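Local coordinates for periplasmic binding protein/LacI transcriptional regulator (Clostridium phytofermentans, PDB 3BRS), which probably binds a sugar in the cleft between its two domains and delivers it for transport, as periplasmic binding proteins related to LacI-type regulators do, at residues Q5-L15 / E37-E48; K87-D97 / D103-T111. All blocks are in the same frame, centred on the assembly; numbering follows the deposited sequence.

Contact 1: Q5-L15 / E37-E48; sequences QYYMICIPKVL and EIKLEFMAPEKE
Y7 to C10 of strand 7-11 pair in parallel with K39 to F42 of strand 39-42. The two strand axes come within 4.6 Å and run at 24° to each other. Five backbone hydrogen bonds join the segments, from K39 N to Y6 O at one end to M43 N to C10 O at the other. With CG anti to the backbone N (chi1 177°), the Y7 ring reaches out on the face shared with K39 and E41. K39 NZ sits over it, 4.0 Å from the ring centroid, a cation-pi contact. Y7 OH meets E41 OE1 at the ring edge, closer than a normal hydrogen bond, so the exact length is doubtful. R64 makes a salt bridge to the same oxygen, OE1. On the other face, C10 CB meets F42 CD1 at 3.4 Å, and C10 SG lies oblique to the ring. Past the strands, a water bridges K13 NZ and E48 OE1; S172 and W22 also bond the E48 carboxylate. Helix 20-36 links the two strands, a beta-alpha-beta unit. Strand 39-42 lies at one edge of the sheet, and strand 68-71 pairs with the far side of 7-11. Helix 246-262 packs on M8 and I38, helix 51-63 on I11 and M43.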
loop_
_atom_site.group_PDB
_atom_site.type_symbol
_atom_site.label_atom_id
_atom_site.label_comp_id
_atom_site.label_asym_id
_atom_site.label_seq_id
_atom_site.Cartn_x
_atom_site.Cartn_y
_atom_site.Cartn_z
ATOM N N GLN A 5 19.944 21.002 13.428
ATOM C CA GLN A 5 18.766 20.099 13.210
ATOM C C GLN A 5 18.885 19.350 11.902
ATOM O O GLN A 5 19.232 19.937 10.853
ATOM C CB GLN A 5 17.480 20.891 13.132
ATOM C CG GLN A 5 16.639 20.929 14.396
ATOM C CD GLN A 5 15.226 21.427 14.056
ATOM O OE1 GLN A 5 14.320 21.463 14.904
ATOM N NE2 GLN A 5 15.038 21.802 12.783
ATOM N N TYR A 6 18.567 18.059 11.969
ATOM C CA TYR A 6 18.452 17.217 10.789
ATOM C C TYR A 6 17.282 17.624 9.911
ATOM O O TYR A 6 16.192 17.908 10.427
ATOM C CB TYR A 6 18.324 15.792 11.255
ATOM C CG TYR A 6 19.629 15.230 11.837
ATOM C CD1 TYR A 6 19.676 14.751 13.147
ATOM C CD2 TYR A 6 20.809 15.169 11.063
ATOM C CE1 TYR A 6 20.859 14.239 13.700
ATOM C CE2 TYR A 6 22.020 14.651 11.618
ATOM C CZ TYR A 6 22.014 14.180 12.929
ATOM O OH TYR A 6 23.163 13.638 13.488
ATOM N N TYR A 7 17.533 17.666 8.585
ATOM C CA TYR A 7 16.515 17.995 7.580
ATOM C C TYR A 7 16.175 16.718 6.731
ATOM O O TYR A 7 17.033 16.174 6.027
ATOM C CB TYR A 7 16.959 19.217 6.738
ATOM C CG TYR A 7 16.084 19.687 5.603
ATOM C CD1 TYR A 7 16.711 20.239 4.407
ATOM C CD2 TYR A 7 14.659 19.598 5.667
ATOM C CE1 TYR A 7 15.967 20.627 3.304
ATOM C CE2 TYR A 7 13.855 20.012 4.557
ATOM C CZ TYR A 7 14.536 20.534 3.372
ATOM O OH TYR A 7 13.801 20.964 2.285
ATOM N N MET A 8 14.917 16.281 6.835
ATOM C CA MET A 8 14.387 15.051 6.203
ATOM C C MET A 8 13.214 15.405 5.291
ATOM O O MET A 8 12.414 16.266 5.596
ATOM C CB MET A 8 13.888 14.045 7.249
ATOM C CG MET A 8 14.930 13.548 8.302
ATOM S SD MET A 8 14.530 11.897 9.027
ATOM C CE MET A 8 15.904 11.830 10.153
ATOM N N ILE A 9 13.140 14.807 4.111
ATOM C CA ILE A 9 11.960 15.125 3.258
ATOM C C ILE A 9 11.247 13.830 3.007
ATOM O O ILE A 9 11.877 12.878 2.549
ATOM C CB ILE A 9 12.408 15.776 1.924
ATOM C CG1 ILE A 9 12.957 17.194 2.183
ATOM C CG2 ILE A 9 11.190 15.795 0.868
ATOM C CD1 ILE A 9 13.627 17.838 0.812
ATOM N N CYS A 10 9.951 13.780 3.346
ATOM C CA CYS A 10 9.139 12.567 3.116
ATOM C C CYS A 10 8.378 12.650 1.785
ATOM O O CYS A 10 7.740 13.701 1.510
ATOM C CB CYS A 10 8.136 12.395 4.293
ATOM S SG CYS A 10 7.181 10.899 3.953
ATOM N N ILE A 11 8.419 11.598 0.967
ATOM C CA ILE A 11 7.772 11.635 -0.358
ATOM C C ILE A 11 6.852 10.486 -0.434
ATOM O O ILE A 11 7.262 9.419 -0.859
ATOM C CB ILE A 11 8.752 11.612 -1.551
ATOM C CG1 ILE A 11 9.873 12.658 -1.367
ATOM C CG2 ILE A 11 8.023 11.682 -2.917
ATOM C CD1 ILE A 11 10.943 12.637 -2.529
ATOM N N PRO A 12 5.632 10.647 0.084
ATOM C CA PRO A 12 4.653 9.537 -0.040
ATOM C C PRO A 12 4.207 9.337 -1.507
ATOM O O PRO A 12 4.682 10.034 -2.398
ATOM C CB PRO A 12 3.497 9.960 0.834
ATOM C CG PRO A 12 3.952 11.245 1.594
ATOM C CD PRO A 12 5.079 11.821 0.768
ATOM N N LYS A 13 3.384 8.329 -1.797
ATOM C CA LYS A 13 2.902 8.141 -3.166
ATOM C C LYS A 13 1.860 9.195 -3.460
ATOM O O LYS A 13 1.782 9.628 -4.629
ATOM C CB LYS A 13 2.215 6.798 -3.309
ATOM C CG LYS A 13 3.204 5.603 -3.200
ATOM C CD LYS A 13 2.387 4.369 -3.509
ATOM C CE LYS A 13 3.228 3.106 -3.583
ATOM N NZ LYS A 13 2.317 1.929 -3.282
ATOM N N VAL A 14 1.055 9.549 -2.427
ATOM C CA VAL A 14 0.143 10.708 -2.398
ATOM C C VAL A 14 -0.007 11.272 -0.981
ATOM O O VAL A 14 0.167 10.554 -0.005
ATOM C CB VAL A 14 -1.396 10.394 -2.747
ATOM C CG1 VAL A 14 -1.643 10.047 -4.211
ATOM C CG2 VAL A 14 -1.905 9.326 -1.828
ATOM N N LEU A 15 -0.447 12.524 -0.901
ATOM C CA LEU A 15 -0.952 13.108 0.344
ATOM C C LEU A 15 -2.453 13.315 0.191
ATOM O O LEU A 15 -2.872 14.410 -0.056
ATOM C CB LEU A 15 -0.261 14.463 0.616
ATOM C CG LEU A 15 1.187 14.415 1.138
ATOM C CD1 LEU A 15 1.985 15.488 0.472
ATOM C CD2 LEU A 15 1.203 14.556 2.664
ATOM N N GLU A 37 12.922 16.379 17.357
ATOM C CA GLU A 37 13.337 17.720 16.938
ATOM C C GLU A 37 13.949 17.696 15.514
ATOM O O GLU A 37 15.127 18.067 15.310
ATOM C CB GLU A 37 14.383 18.259 17.918
ATOM C CG GLU A 37 13.911 18.439 19.350
ATOM C CD GLU A 37 14.469 19.718 19.992
ATOM O OE1 GLU A 37 15.622 20.139 19.671
ATOM O OE2 GLU A 37 13.743 20.302 20.833
ATOM N N ILE A 38 13.153 17.260 14.544
ATOM C CA ILE A 38 13.652 17.051 13.195
ATOM C C ILE A 38 12.941 18.067 12.309
ATOM O O ILE A 38 11.768 18.330 12.497
ATOM C CB ILE A 38 13.420 15.542 12.700
ATOM C CG1 ILE A 38 14.503 14.599 13.257
ATOM C CG2 ILE A 38 13.513 15.464 11.200
ATOM C CD1 ILE A 38 14.154 13.135 13.492
ATOM N N LYS A 39 13.632 18.660 11.346
ATOM C CA LYS A 39 12.905 19.429 10.355
ATOM C C LYS A 39 12.398 18.477 9.257
ATOM O O LYS A 39 13.199 17.885 8.610
ATOM C CB LYS A 39 13.764 20.559 9.779
ATOM C CG LYS A 39 13.124 21.268 8.605
ATOM C CD LYS A 39 13.763 22.634 8.327
ATOM C CE LYS A 39 13.471 23.100 6.882
ATOM N NZ LYS A 39 14.672 23.727 6.184
ATOM N N LEU A 40 11.082 18.376 9.033
ATOM C CA LEU A 40 10.464 17.378 8.108
ATOM C C LEU A 40 9.530 18.106 7.131
ATOM O O LEU A 40 8.565 18.765 7.560
ATOM C CB LEU A 40 9.604 16.372 8.881
ATOM C CG LEU A 40 9.495 14.860 8.533
ATOM C CD1 LEU A 40 8.174 14.282 9.020
ATOM C CD2 LEU A 40 9.839 14.389 7.084
ATOM N N GLU A 41 9.822 18.004 5.827
ATOM C CA GLU A 41 8.867 18.465 4.819
ATOM C C GLU A 41 8.219 17.211 4.107
ATOM O O GLU A 41 8.820 16.126 4.090
ATOM C CB GLU A 41 9.548 19.480 3.849
ATOM C CG GLU A 41 10.093 20.861 4.469
ATOM C CD GLU A 41 10.962 21.731 3.464
ATOM O OE1 GLU A 41 11.447 21.200 2.392
ATOM O OE2 GLU A 41 11.153 22.995 3.729
ATOM N N PHE A 42 6.976 17.345 3.583
ATOM C CA PHE A 42 6.314 16.377 2.659
ATOM C C PHE A 42 6.117 16.914 1.235
ATOM O O PHE A 42 5.881 18.098 1.045
ATOM C CB PHE A 42 4.975 16.003 3.230
ATOM C CG PHE A 42 5.075 15.364 4.570
ATOM C CD1 PHE A 42 5.188 13.957 4.679
ATOM C CD2 PHE A 42 5.102 16.118 5.722
ATOM C CE1 PHE A 42 5.282 13.295 5.967
ATOM C CE2 PHE A 42 5.221 15.466 7.013
ATOM C CZ PHE A 42 5.329 14.035 7.100
ATOM N N MET A 43 6.309 16.073 0.244
ATOM C CA MET A 43 6.161 16.441 -1.152
ATOM C C MET A 43 5.493 15.177 -1.719
ATOM O O MET A 43 5.903 14.118 -1.334
ATOM C CB MET A 43 7.543 16.644 -1.856
ATOM C CG MET A 43 8.539 17.665 -1.174
ATOM S SD MET A 43 10.071 17.910 -2.140
ATOM C CE MET A 43 9.725 18.530 -3.777
ATOM N N ALA A 44 4.490 15.271 -2.609
ATOM C CA ALA A 44 3.822 14.078 -3.111
ATOM C C ALA A 44 3.081 14.551 -4.337
ATOM O O ALA A 44 2.717 15.751 -4.419
ATOM C CB ALA A 44 2.828 13.470 -2.044
ATOM N N PRO A 45 2.911 13.648 -5.327
ATOM C CA PRO A 45 2.034 14.026 -6.472
ATOM C C PRO A 45 0.597 14.012 -5.995
ATOM O O PRO A 45 0.286 13.730 -4.768
ATOM C CB PRO A 45 2.234 12.892 -7.441
ATOM C CG PRO A 45 3.516 12.161 -6.922
ATOM C CD PRO A 45 3.479 12.301 -5.499
ATOM N N GLU A 46 -0.275 14.287 -6.938
ATOM C CA GLU A 46 -1.683 14.306 -6.623
ATOM C C GLU A 46 -2.326 12.988 -6.778
ATOM O O GLU A 46 -3.353 12.753 -6.206
ATOM C CB GLU A 46 -2.444 15.444 -7.338
ATOM C CG GLU A 46 -1.971 16.824 -6.870
ATOM C CD GLU A 46 -2.670 17.923 -7.613
ATOM O OE1 GLU A 46 -2.743 17.832 -8.869
ATOM O OE2 GLU A 46 -3.147 18.872 -6.954
ATOM N N LYS A 47 -1.670 12.085 -7.486
ATOM C CA LYS A 47 -2.184 10.728 -7.714
ATOM C C LYS A 47 -1.117 9.727 -7.447
ATOM O O LYS A 47 -0.023 9.893 -7.971
ATOM C CB LYS A 47 -2.505 10.615 -9.198
ATOM C CG LYS A 47 -3.575 11.607 -9.610
ATOM C CD LYS A 47 -4.576 10.962 -10.405
ATOM C CE LYS A 47 -4.398 11.331 -11.802
ATOM N NZ LYS A 47 -5.309 12.513 -11.996
ATOM N N GLU A 48 -1.478 8.589 -6.846
ATOM C CA GLU A 48 -0.560 7.443 -6.578
ATOM C C GLU A 48 0.276 6.919 -7.717
ATOM O O GLU A 48 1.438 6.384 -7.529
ATOM C CB GLU A 48 -1.305 6.287 -5.945
ATOM C CG GLU A 48 -1.257 6.351 -4.439
ATOM C CD GLU A 48 -1.856 5.119 -3.739
ATOM O OE1 GLU A 48 -1.779 4.002 -4.290
ATOM O OE2 GLU A 48 -2.350 5.240 -2.575
HETATM O O HOH W 1 0.530 2.547 -5.369
HETATM O O HOH W 2 3.069 8.821 -6.623
#

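Contact 2: K87-D97 / D103-T111; sequences KDAGIKLIVID and DIADITVAT
Two neighbouring parallel strands meet here, 92-96 and 107-110, in the parallel sheet of the domain that holds the N terminus. Their axes approach to 4.7 Å, at 20° to each other. I94 is level with I107, V95 with T108 and I96 with V109. Both backbone polar atoms of V95 are bonded: its N donates to I107 O at 2.8 Å, and its O accepts V109 N. D97 N then bonds V109 O at 2.9 Å and carries the pairing past the end of strand 92-96.

D106 closes the other end. Its OD2 accepts L93 N at 2.8 Å, on the anti side of the carboxylate and 31° out of its plane. Its own N returns a bond to L93 O, so D106 holds both the N and the O of the L93 backbone. With chi1 at -60°, the carboxylate lies beside the D106 backbone N and faces the same backbone as that N-H. A water also links OD2 to I91 O. K92 NZ is 5.9 Å from OD2, too far for a direct pair, though its charge may still favour the carboxylate.

The apolar side chains fill in around these bonds. I104 CD1 meets L93 CD2 at 4.0 Å, and its CG2 branch lies against the end of K87. A105 CB rests on V95 CG2. I94 CG2 reaches V109 CG2, and helix 246-262 packs over I94 and I96. A water joins D97 OD1 to T111 N. The six-stranded parallel sheet, in order 2-1-3-4-5-6, is consistent with a Rossmann-like lobe of periplasmic binding proteins; a loop without helix joins this pair.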
loop_
_atom_site.group_PDB
_atom_site.type_symbol
_atom_site.label_atom_id
_atom_site.label_comp_id
_atom_site.label_asym_id
_atom_site.label_seq_id
_atom_site.Cartn_x
_atom_site.Cartn_y
_atom_site.Cartn_z
ATOM N N LYS A 87 21.678 8.710 -3.607
ATOM C CA LYS A 87 22.937 8.243 -2.877
ATOM C C LYS A 87 24.116 9.193 -3.079
ATOM O O LYS A 87 24.823 9.606 -2.156
ATOM C CB LYS A 87 23.409 6.847 -3.410
ATOM C CG LYS A 87 22.334 5.718 -3.592
ATOM C CD LYS A 87 22.441 4.879 -4.955
ATOM C CE LYS A 87 23.671 3.917 -5.035
ATOM N NZ LYS A 87 23.474 2.508 -4.459
ATOM N N ASP A 88 24.314 9.494 -4.350
ATOM C CA ASP A 88 25.403 10.281 -4.872
ATOM C C ASP A 88 25.262 11.746 -4.602
ATOM O O ASP A 88 26.173 12.519 -4.900
ATOM C CB ASP A 88 25.417 10.074 -6.374
ATOM C CG ASP A 88 25.352 8.592 -6.740
ATOM O OD1 ASP A 88 26.327 7.854 -6.436
ATOM O OD2 ASP A 88 24.307 8.160 -7.280
ATOM N N ALA A 89 24.101 12.156 -4.101
ATOM C CA ALA A 89 23.937 13.512 -3.630
ATOM C C ALA A 89 24.347 13.502 -2.180
ATOM O O ALA A 89 24.302 14.542 -1.519
ATOM C CB ALA A 89 22.454 14.032 -3.812
ATOM N N GLY A 90 24.729 12.360 -1.632
ATOM C CA GLY A 90 25.088 12.429 -0.162
ATOM C C GLY A 90 23.921 12.339 0.811
ATOM O O GLY A 90 24.035 12.572 2.032
ATOM N N ILE A 91 22.785 11.949 0.263
ATOM C CA ILE A 91 21.517 11.780 1.043
ATOM C C ILE A 91 21.197 10.303 1.371
ATOM O O ILE A 91 21.315 9.398 0.516
ATOM C CB ILE A 91 20.304 12.415 0.241
ATOM C CG1 ILE A 91 20.612 13.891 -0.066
ATOM C CG2 ILE A 91 19.072 12.412 1.099
ATOM C CD1 ILE A 91 19.758 14.483 -1.188
ATOM N N LYS A 92 20.758 10.076 2.611
ATOM C CA LYS A 92 20.281 8.779 3.082
ATOM C C LYS A 92 18.898 8.464 2.460
ATOM O O LYS A 92 18.031 9.339 2.387
ATOM C CB LYS A 92 20.143 8.885 4.628
ATOM C CG LYS A 92 21.443 9.121 5.399
ATOM C CD LYS A 92 22.245 7.826 5.447
ATOM C CE LYS A 92 23.642 7.951 4.865
ATOM N NZ LYS A 92 24.515 8.697 5.789
ATOM N N LEU A 93 18.675 7.233 2.004
ATOM C CA LEU A 93 17.401 6.850 1.506
ATOM C C LEU A 93 16.770 5.841 2.457
ATOM O O LEU A 93 17.314 4.743 2.616
ATOM C CB LEU A 93 17.532 6.244 0.108
ATOM C CG LEU A 93 16.289 5.714 -0.583
ATOM C CD1 LEU A 93 15.135 6.754 -0.646
ATOM C CD2 LEU A 93 16.700 5.315 -1.941
ATOM N N ILE A 94 15.630 6.184 3.044
ATOM C CA ILE A 94 14.680 5.205 3.654
ATOM C C ILE A 94 13.550 4.914 2.707
ATOM O O ILE A 94 12.871 5.833 2.196
ATOM C CB ILE A 94 14.032 5.747 4.994
ATOM C CG1 ILE A 94 15.079 6.201 5.901
ATOM C CG2 ILE A 94 13.092 4.704 5.759
ATOM C CD1 ILE A 94 16.207 5.269 5.942
ATOM N N VAL A 95 13.343 3.648 2.391
ATOM C CA VAL A 95 12.131 3.314 1.653
ATOM C C VAL A 95 10.991 2.995 2.643
ATOM O O VAL A 95 11.191 2.228 3.536
ATOM C CB VAL A 95 12.322 2.304 0.632
ATOM C CG1 VAL A 95 10.950 1.721 0.259
ATOM C CG2 VAL A 95 13.020 2.951 -0.622
ATOM N N ILE A 96 9.838 3.684 2.518
ATOM C CA ILE A 96 8.688 3.384 3.354
ATOM C C ILE A 96 7.492 2.784 2.505
ATOM O O ILE A 96 7.234 3.194 1.367
ATOM C CB ILE A 96 8.219 4.642 3.996
ATOM C CG1 ILE A 96 8.176 5.724 2.927
ATOM C CG2 ILE A 96 9.046 4.968 5.296
ATOM C CD1 ILE A 96 7.239 6.892 3.292
ATOM N N ASP A 97 6.784 1.803 3.043
ATOM C CA ASP A 97 5.640 1.198 2.319
ATOM C C ASP A 97 5.969 0.406 1.060
ATOM O O ASP A 97 5.638 -0.748 1.033
ATOM C CB ASP A 97 4.615 2.282 2.020
ATOM C CG ASP A 97 3.420 1.766 1.218
ATOM O OD1 ASP A 97 2.809 0.796 1.644
ATOM O OD2 ASP A 97 3.082 2.309 0.169
ATOM N N ASP A 103 18.297 -2.370 -5.607
ATOM C CA ASP A 103 18.579 -2.475 -4.188
ATOM C C ASP A 103 19.288 -1.244 -3.653
ATOM O O ASP A 103 20.430 -1.329 -3.197
ATOM C CB ASP A 103 19.412 -3.714 -3.873
ATOM C CG ASP A 103 19.628 -3.872 -2.398
ATOM O OD1 ASP A 103 18.626 -3.679 -1.658
ATOM O OD2 ASP A 103 20.788 -4.137 -1.988
ATOM N N ILE A 104 18.614 -0.092 -3.687
ATOM C CA ILE A 104 19.273 1.120 -3.231
ATOM C C ILE A 104 18.867 1.669 -1.880
ATOM O O ILE A 104 19.561 2.584 -1.382
ATOM C CB ILE A 104 19.303 2.199 -4.321
ATOM C CG1 ILE A 104 17.863 2.612 -4.667
ATOM C CG2 ILE A 104 20.152 1.707 -5.566
ATOM C CD1 ILE A 104 17.720 3.888 -5.490
ATOM N N ALA A 105 17.813 1.133 -1.240
ATOM C CA ALA A 105 17.415 1.645 0.086
ATOM C C ALA A 105 18.461 1.403 1.100
ATOM O O ALA A 105 18.978 0.297 1.168
ATOM C CB ALA A 105 16.102 1.018 0.598
ATOM N N ASP A 106 18.718 2.382 1.943
ATOM C CA ASP A 106 19.555 2.198 3.132
ATOM C C ASP A 106 18.765 1.389 4.173
ATOM O O ASP A 106 19.290 0.466 4.736
ATOM C CB ASP A 106 20.086 3.524 3.716
ATOM C CG ASP A 106 20.950 4.298 2.732
ATOM O OD1 ASP A 106 21.822 3.692 2.095
ATOM O OD2 ASP A 106 20.751 5.513 2.566
ATOM N N ILE A 107 17.509 1.717 4.387
ATOM C CA ILE A 107 16.581 0.838 5.117
ATOM C C ILE A 107 15.191 0.835 4.451
ATOM O O ILE A 107 14.819 1.806 3.828
ATOM C CB ILE A 107 16.611 1.039 6.682
ATOM C CG1 ILE A 107 15.357 0.448 7.314
ATOM C CG2 ILE A 107 16.804 2.465 7.065
ATOM C CD1 ILE A 107 15.237 0.644 8.722
ATOM N N THR A 108 14.495 -0.298 4.454
ATOM C CA THR A 108 13.065 -0.379 4.060
ATOM C C THR A 108 12.117 -0.668 5.251
ATOM O O THR A 108 12.305 -1.658 5.906
ATOM C CB THR A 108 12.890 -1.507 3.082
ATOM O OG1 THR A 108 13.592 -1.140 1.884
ATOM C CG2 THR A 108 11.358 -1.747 2.762
ATOM N N VAL A 109 11.128 0.189 5.534
ATOM C CA VAL A 109 10.114 -0.131 6.560
ATOM C C VAL A 109 8.788 -0.391 5.856
ATOM O O VAL A 109 8.251 0.519 5.240
ATOM C CB VAL A 109 9.918 0.956 7.588
ATOM C CG1 VAL A 109 9.117 0.340 8.844
ATOM C CG2 VAL A 109 11.312 1.500 8.029
ATOM N N ALA A 110 8.249 -1.607 5.942
ATOM C CA ALA A 110 6.986 -1.863 5.231
ATOM C C ALA A 110 6.210 -2.922 5.879
ATOM O O ALA A 110 6.715 -3.628 6.757
ATOM C CB ALA A 110 7.305 -2.287 3.710
ATOM N N THR A 111 5.011 -3.169 5.384
ATOM C CA THR A 111 4.302 -4.429 5.752
ATOM C C THR A 111 4.917 -5.567 4.951
ATOM O O THR A 111 5.392 -5.362 3.815
ATOM C CB THR A 111 2.780 -4.265 5.364
ATOM O OG1 THR A 111 2.331 -3.035 5.929
ATOM C CG2 THR A 111 1.887 -5.376 5.877
HETATM O O HOH W 3 21.562 6.420 -0.485
HETATM O O HOH W 4 3.540 -1.584 3.236
#

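Overall arrangement
From the N terminus, contact 1 closes first: segment 5-15 is joined to 37-48 through helix 20-36. Contact 2 follows in series, closing the short connection between 87-97 and 103-111, so the two loops neither nest nor cross. Both belong to one parallel sheet, with strand order 39-42, 7-11, 68-71, 92-96, 107-110, 269-271. Strand 68-71 lies between the two pairs, whose centres are about 14 Å apart. They still touch: C10 of contact 1 packs on I96 of contact 2, and K13 NZ makes a long, weak ion pair with D97 OD2. Helix 246-262, from late in the chain, packs against both pairs.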